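PDB 6P2K: fibronectin type III domain-containing protein from Simiduia agarivorans, which is a GH74-family glycoside hydrolase built of two seven-bladed beta-propellers, which probably cleaves the backbone of xyloglucan-type polysaccharides. Local coordinates for residues Val383-Lys394 / Val430-Arg439. Numbering follows the deposited sequence.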
loop_
_atom_site.group_PDB
_atom_site.type_symbol
_atom_site.label_atom_id
_atom_site.label_comp_id
_atom_site.label_asym_id
_atom_site.label_seq_id
_atom_site.Cartn_x
_atom_site.Cartn_y
_atom_site.Cartn_z
ATOM N N VAL B 383 -14.755 -2.336 -16.167
ATOM C CA VAL B 383 -13.515 -1.598 -16.357
ATOM C C VAL B 383 -13.652 -0.289 -15.592
ATOM O O VAL B 383 -14.564 0.500 -15.866
ATOM C CB VAL B 383 -13.234 -1.334 -17.844
ATOM C CG1 VAL B 383 -11.983 -0.474 -18.012
ATOM C CG2 VAL B 383 -13.107 -2.648 -18.601
ATOM N N ASN B 384 -12.760 -0.063 -14.634
ATOM C CA ASN B 384 -12.762 1.178 -13.869
ATOM C C ASN B 384 -12.033 2.251 -14.668
ATOM O O ASN B 384 -10.854 2.087 -14.998
ATOM C CB ASN B 384 -12.097 0.965 -12.510
ATOM C CG ASN B 384 -12.464 2.038 -11.500
ATOM O OD1 ASN B 384 -12.787 3.169 -11.863
ATOM N ND2 ASN B 384 -12.414 1.685 -10.221
ATOM N N TRP B 385 -12.728 3.341 -14.990
ATOM C CA TRP B 385 -12.118 4.409 -15.773
ATOM C C TRP B 385 -12.830 5.725 -15.496
ATOM O O TRP B 385 -14.057 5.811 -15.633
ATOM C CB TRP B 385 -12.165 4.093 -17.271
ATOM C CG TRP B 385 -11.215 4.923 -18.070
ATOM C CD1 TRP B 385 -11.531 5.884 -18.984
ATOM C CD2 TRP B 385 -9.786 4.877 -18.014
ATOM N NE1 TRP B 385 -10.387 6.434 -19.506
ATOM C CE2 TRP B 385 -9.301 5.833 -18.925
ATOM C CE3 TRP B 385 -8.870 4.118 -17.279
ATOM C CZ2 TRP B 385 -7.939 6.049 -19.124
ATOM C CZ3 TRP B 385 -7.519 4.334 -17.478
ATOM C CH2 TRP B 385 -7.066 5.291 -18.393
ATOM N N TYR B 386 -12.055 6.746 -15.116
ATOM C CA TYR B 386 -12.575 8.102 -14.930
ATOM C C TYR B 386 -13.664 8.139 -13.856
ATOM O O TYR B 386 -14.704 8.776 -14.023
ATOM C CB TYR B 386 -13.087 8.670 -16.257
ATOM C CG TYR B 386 -13.107 10.181 -16.350
ATOM C CD1 TYR B 386 -11.939 10.925 -16.207
ATOM C CD2 TYR B 386 -14.294 10.862 -16.599
ATOM C CE1 TYR B 386 -11.957 12.308 -16.300
ATOM C CE2 TYR B 386 -14.322 12.242 -16.693
ATOM C CZ TYR B 386 -13.153 12.960 -16.543
ATOM O OH TYR B 386 -13.180 14.333 -16.637
ATOM N N GLY B 387 -13.425 7.438 -12.748
ATOM C CA GLY B 387 -14.359 7.426 -11.640
ATOM C C GLY B 387 -15.650 6.675 -11.875
ATOM O O GLY B 387 -16.599 6.849 -11.106
ATOM N N THR B 388 -15.719 5.844 -12.912
ATOM C CA THR B 388 -16.913 5.074 -13.220
ATOM C C THR B 388 -16.485 3.673 -13.637
ATOM O O THR B 388 -15.404 3.483 -14.202
ATOM C CB THR B 388 -17.748 5.767 -14.319
ATOM O OG1 THR B 388 -18.381 6.930 -13.772
ATOM C CG2 THR B 388 -18.828 4.849 -14.883
ATOM N N GLU B 389 -17.322 2.685 -13.322
ATOM C CA GLU B 389 -17.062 1.296 -13.680
ATOM C C GLU B 389 -17.903 0.951 -14.903
ATOM O O GLU B 389 -19.135 0.901 -14.826
ATOM C CB GLU B 389 -17.356 0.367 -12.503
ATOM C CG GLU B 389 -16.129 0.109 -11.636
ATOM C CD GLU B 389 -16.460 -0.243 -10.199
ATOM O OE1 GLU B 389 -15.669 -0.980 -9.572
ATOM O OE2 GLU B 389 -17.506 0.218 -9.693
ATOM N N TRP B 390 -17.234 0.724 -16.031
ATOM C CA TRP B 390 -17.878 0.479 -17.316
ATOM C C TRP B 390 -17.866 -1.003 -17.631
ATOM O O TRP B 390 -16.814 -1.646 -17.500
ATOM C CB TRP B 390 -17.164 1.238 -18.430
ATOM C CG TRP B 390 -16.924 2.674 -18.107
ATOM C CD1 TRP B 390 -15.847 3.203 -17.454
ATOM C CD2 TRP B 390 -17.788 3.773 -18.412
ATOM N NE1 TRP B 390 -15.988 4.565 -17.338
ATOM C CE2 TRP B 390 -17.170 4.940 -17.918
ATOM C CE3 TRP B 390 -19.024 3.884 -19.056
ATOM C CZ2 TRP B 390 -17.744 6.200 -18.048
ATOM C CZ3 TRP B 390 -19.597 5.139 -19.181
ATOM C CH2 TRP B 390 -18.957 6.279 -18.680
ATOM N N PRO B 391 -18.987 -1.575 -18.054
ATOM C CA PRO B 391 -18.987 -2.982 -18.451
ATOM C C PRO B 391 -18.173 -3.187 -19.718
ATOM O O PRO B 391 -17.942 -2.261 -20.500
ATOM C CB PRO B 391 -20.470 -3.293 -18.696
ATOM C CG PRO B 391 -21.232 -2.081 -18.221
ATOM C CD PRO B 391 -20.289 -0.933 -18.292
ATOM N N THR B 392 -17.723 -4.423 -19.907
ATOM C CA THR B 392 -17.287 -4.826 -21.232
ATOM C C THR B 392 -18.509 -5.221 -22.054
ATOM O O THR B 392 -19.574 -5.533 -21.515
ATOM C CB THR B 392 -16.288 -5.982 -21.161
ATOM O OG1 THR B 392 -16.929 -7.137 -20.600
ATOM C CG2 THR B 392 -15.086 -5.601 -20.305
ATOM N N TYR B 393 -18.353 -5.199 -23.375
ATOM C CA TYR B 393 -19.485 -5.374 -24.278
ATOM C C TYR B 393 -19.159 -6.404 -25.346
ATOM O O TYR B 393 -18.077 -6.367 -25.943
ATOM C CB TYR B 393 -19.873 -4.044 -24.933
ATOM C CG TYR B 393 -20.551 -3.079 -23.989
ATOM C CD1 TYR B 393 -19.807 -2.241 -23.164
ATOM C CD2 TYR B 393 -21.935 -3.012 -23.915
ATOM C CE1 TYR B 393 -20.428 -1.363 -22.293
ATOM C CE2 TYR B 393 -22.563 -2.139 -23.053
ATOM C CZ TYR B 393 -21.809 -1.316 -22.244
ATOM O OH TYR B 393 -22.441 -0.444 -21.385
ATOM N N LYS B 394 -20.100 -7.310 -25.595
ATOM C CA LYS B 394 -20.007 -8.252 -26.698
ATOM C C LYS B 394 -20.983 -7.850 -27.798
ATOM O O LYS B 394 -22.046 -7.281 -27.532
ATOM C CB LYS B 394 -20.286 -9.686 -26.233
ATOM C CG LYS B 394 -21.692 -9.931 -25.714
ATOM C CD LYS B 394 -21.841 -11.367 -25.239
ATOM C CE LYS B 394 -23.245 -11.641 -24.743
ATOM N NZ LYS B 394 -23.352 -13.006 -24.158
ATOM N N VAL B 430 -14.440 -12.253 -26.633
ATOM C CA VAL B 430 -15.900 -12.226 -26.630
ATOM C C VAL B 430 -16.406 -10.816 -26.353
ATOM O O VAL B 430 -17.234 -10.278 -27.097
ATOM C CB VAL B 430 -16.451 -13.236 -25.610
ATOM C CG1 VAL B 430 -17.931 -12.985 -25.351
ATOM C CG2 VAL B 430 -16.230 -14.660 -26.100
ATOM N N SER B 431 -15.915 -10.191 -25.284
ATOM C CA SER B 431 -16.381 -8.876 -24.869
ATOM C C SER B 431 -15.199 -7.925 -24.763
ATOM O O SER B 431 -14.069 -8.344 -24.501
ATOM C CB SER B 431 -17.126 -8.942 -23.536
ATOM O OG SER B 431 -16.232 -9.163 -22.458
ATOM N N TRP B 432 -15.474 -6.633 -24.955
ATOM C CA TRP B 432 -14.421 -5.650 -25.160
ATOM C C TRP B 432 -14.721 -4.347 -24.432
ATOM O O TRP B 432 -15.859 -4.061 -24.049
ATOM C CB TRP B 432 -14.229 -5.333 -26.647
ATOM C CG TRP B 432 -14.026 -6.535 -27.498
ATOM C CD1 TRP B 432 -14.980 -7.426 -27.909
ATOM C CD2 TRP B 432 -12.787 -6.988 -28.048
ATOM N NE1 TRP B 432 -14.405 -8.409 -28.677
ATOM C CE2 TRP B 432 -13.060 -8.160 -28.782
ATOM C CE3 TRP B 432 -11.471 -6.516 -27.990
ATOM C CZ2 TRP B 432 -12.067 -8.866 -29.455
ATOM C CZ3 TRP B 432 -10.482 -7.223 -28.660
ATOM C CH2 TRP B 432 -10.787 -8.383 -29.381
ATOM N N SER B 433 -13.667 -3.549 -24.278
ATOM C CA SER B 433 -13.750 -2.167 -23.833
ATOM C C SER B 433 -12.645 -1.386 -24.528
ATOM O O SER B 433 -11.534 -1.892 -24.695
ATOM C CB SER B 433 -13.603 -2.043 -22.311
ATOM O OG SER B 433 -13.577 -0.679 -21.916
ATOM N N ASN B 434 -12.954 -0.158 -24.945
ATOM C CA ASN B 434 -11.927 0.738 -25.467
ATOM C C ASN B 434 -11.842 2.026 -24.655
ATOM O O ASN B 434 -11.273 3.017 -25.124
ATOM C CB ASN B 434 -12.160 1.031 -26.955
ATOM C CG ASN B 434 -13.253 2.065 -27.206
ATOM O OD1 ASN B 434 -14.165 2.248 -26.402
ATOM N ND2 ASN B 434 -13.154 2.751 -28.337
ATOM N N MET B 435 -12.383 2.018 -23.430
ATOM C CA MET B 435 -12.429 3.231 -22.620
ATOM C C MET B 435 -11.036 3.745 -22.275
ATOM O O MET B 435 -10.851 4.954 -22.102
ATOM C CB MET B 435 -13.228 2.978 -21.339
ATOM C CG MET B 435 -14.714 2.706 -21.556
ATOM S SD MET B 435 -15.609 4.060 -22.354
ATOM C CE MET B 435 -15.402 5.371 -21.151
ATOM N N GLN B 436 -10.044 2.854 -22.174
ATOM C CA GLN B 436 -8.706 3.284 -21.779
ATOM C C GLN B 436 -7.992 4.095 -22.854
ATOM O O GLN B 436 -6.942 4.675 -22.560
ATOM C CB GLN B 436 -7.852 2.076 -21.377
ATOM C CG GLN B 436 -8.320 1.399 -20.087
ATOM C CD GLN B 436 -7.265 0.493 -19.455
ATOM O OE1 GLN B 436 -6.148 0.363 -19.957
ATOM N NE2 GLN B 436 -7.625 -0.137 -18.340
ATOM N N HIS B 437 -8.523 4.169 -24.077
ATOM C CA HIS B 437 -7.911 5.032 -25.082
ATOM C C HIS B 437 -8.256 6.500 -24.868
ATOM O O HIS B 437 -7.589 7.371 -25.441
ATOM C CB HIS B 437 -8.310 4.577 -26.493
ATOM C CG HIS B 437 -9.476 5.314 -27.080
ATOM N ND1 HIS B 437 -10.784 4.912 -26.890
ATOM C CD2 HIS B 437 -9.532 6.401 -27.888
ATOM C CE1 HIS B 437 -11.593 5.729 -27.540
ATOM N NE2 HIS B 437 -10.860 6.642 -28.152
ATOM N N ARG B 438 -9.249 6.791 -24.030
ATOM C CA ARG B 438 -9.637 8.162 -23.712
ATOM C C ARG B 438 -8.842 8.607 -22.489
ATOM O O ARG B 438 -9.218 8.321 -21.349
ATOM C CB ARG B 438 -11.141 8.244 -23.488
ATOM C CG ARG B 438 -11.937 7.348 -24.435
ATOM C CD ARG B 438 -13.424 7.666 -24.432
ATOM N NE ARG B 438 -13.753 8.747 -25.357
ATOM C CZ ARG B 438 -14.260 8.564 -26.573
ATOM N NH1 ARG B 438 -14.491 7.337 -27.028
ATOM N NH2 ARG B 438 -14.527 9.613 -27.335
ATOM N N ARG B 439 -7.734 9.309 -22.730
ATOM C CA ARG B 439 -6.773 9.623 -21.683
ATOM C C ARG B 439 -7.122 10.882 -20.898
ATOM O O ARG B 439 -6.497 11.138 -19.864
ATOM C CB ARG B 439 -5.367 9.775 -22.282
ATOM C CG ARG B 439 -4.945 8.640 -23.210
ATOM C CD ARG B 439 -5.005 7.272 -22.527
ATOM N NE ARG B 439 -3.978 7.100 -21.499
ATOM C CZ ARG B 439 -3.821 5.991 -20.782
ATOM N NH1 ARG B 439 -4.620 4.949 -20.980
ATOM N NH2 ARG B 439 -2.862 5.921 -19.867
HETATM O O HOH W 1 -16.716 -0.274 -21.833
#
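Trp-385 and Trp-390, on the two arms of a hairpin closed by a type I' turn, carry most of the packing against the 3-10 segment 435-437. The indole of Trp-385 spreads over this segment, one face taking Gln-436 CA in a CH-pi contact 4.0 Å from the centroid of its six-membered ring. With CG anti to the backbone N (chi1 -163°), its NE1 reaches Arg-438 O at 2.9 Å, the acceptor lying in the indole plane. Trp-385 CH2 lies over one face of the Arg-439 guanidinium, the two planes 42° apart, and that group is itself pinned by Arg-439 NH1 donating to Gln-436 O at 2.8 Å. Replacing this indole with an alanine is likely to leave Arg-438 O without its donor and open a gap above Gln-436. Met-435 folds back along its own chain, its chi2 and chi3 both near -60°, and brings CE over the centre of the Trp-390 pyrrole ring, 3.9 Å from its centroid; SD stands farther above the same face, a Met-aromatic contact. Thr-388 CG2 sits over the opposite face, toward its rim, and Trp-390 NE1 donates to Trp-385 O, fixing the ring's rotation.

Backbone pairing takes over farther along, where Tyr-393 and Trp-432 form an antiparallel hydrogen-bonded pair: Tyr-393 N to Trp-432 O and Trp-432 N to Tyr-393 O are both 2.8 Å. Beside it, Thr-392 OG1 donates to Ser-431 OG at 2.8 Å; these hydroxyls also bond Thr-379 and Asp-427, respectively. A water links Pro-391 O to Ser-433 OG.

Strand 388-395 thus lies between strand 431-432 and the strands 376-379 and 381-385, while Trp-432 packs on strands 412-417 and 421-425 and Ser-433 bonds the backbone of Glu-424, so that strand 431-432 links those strands to strand 388-395.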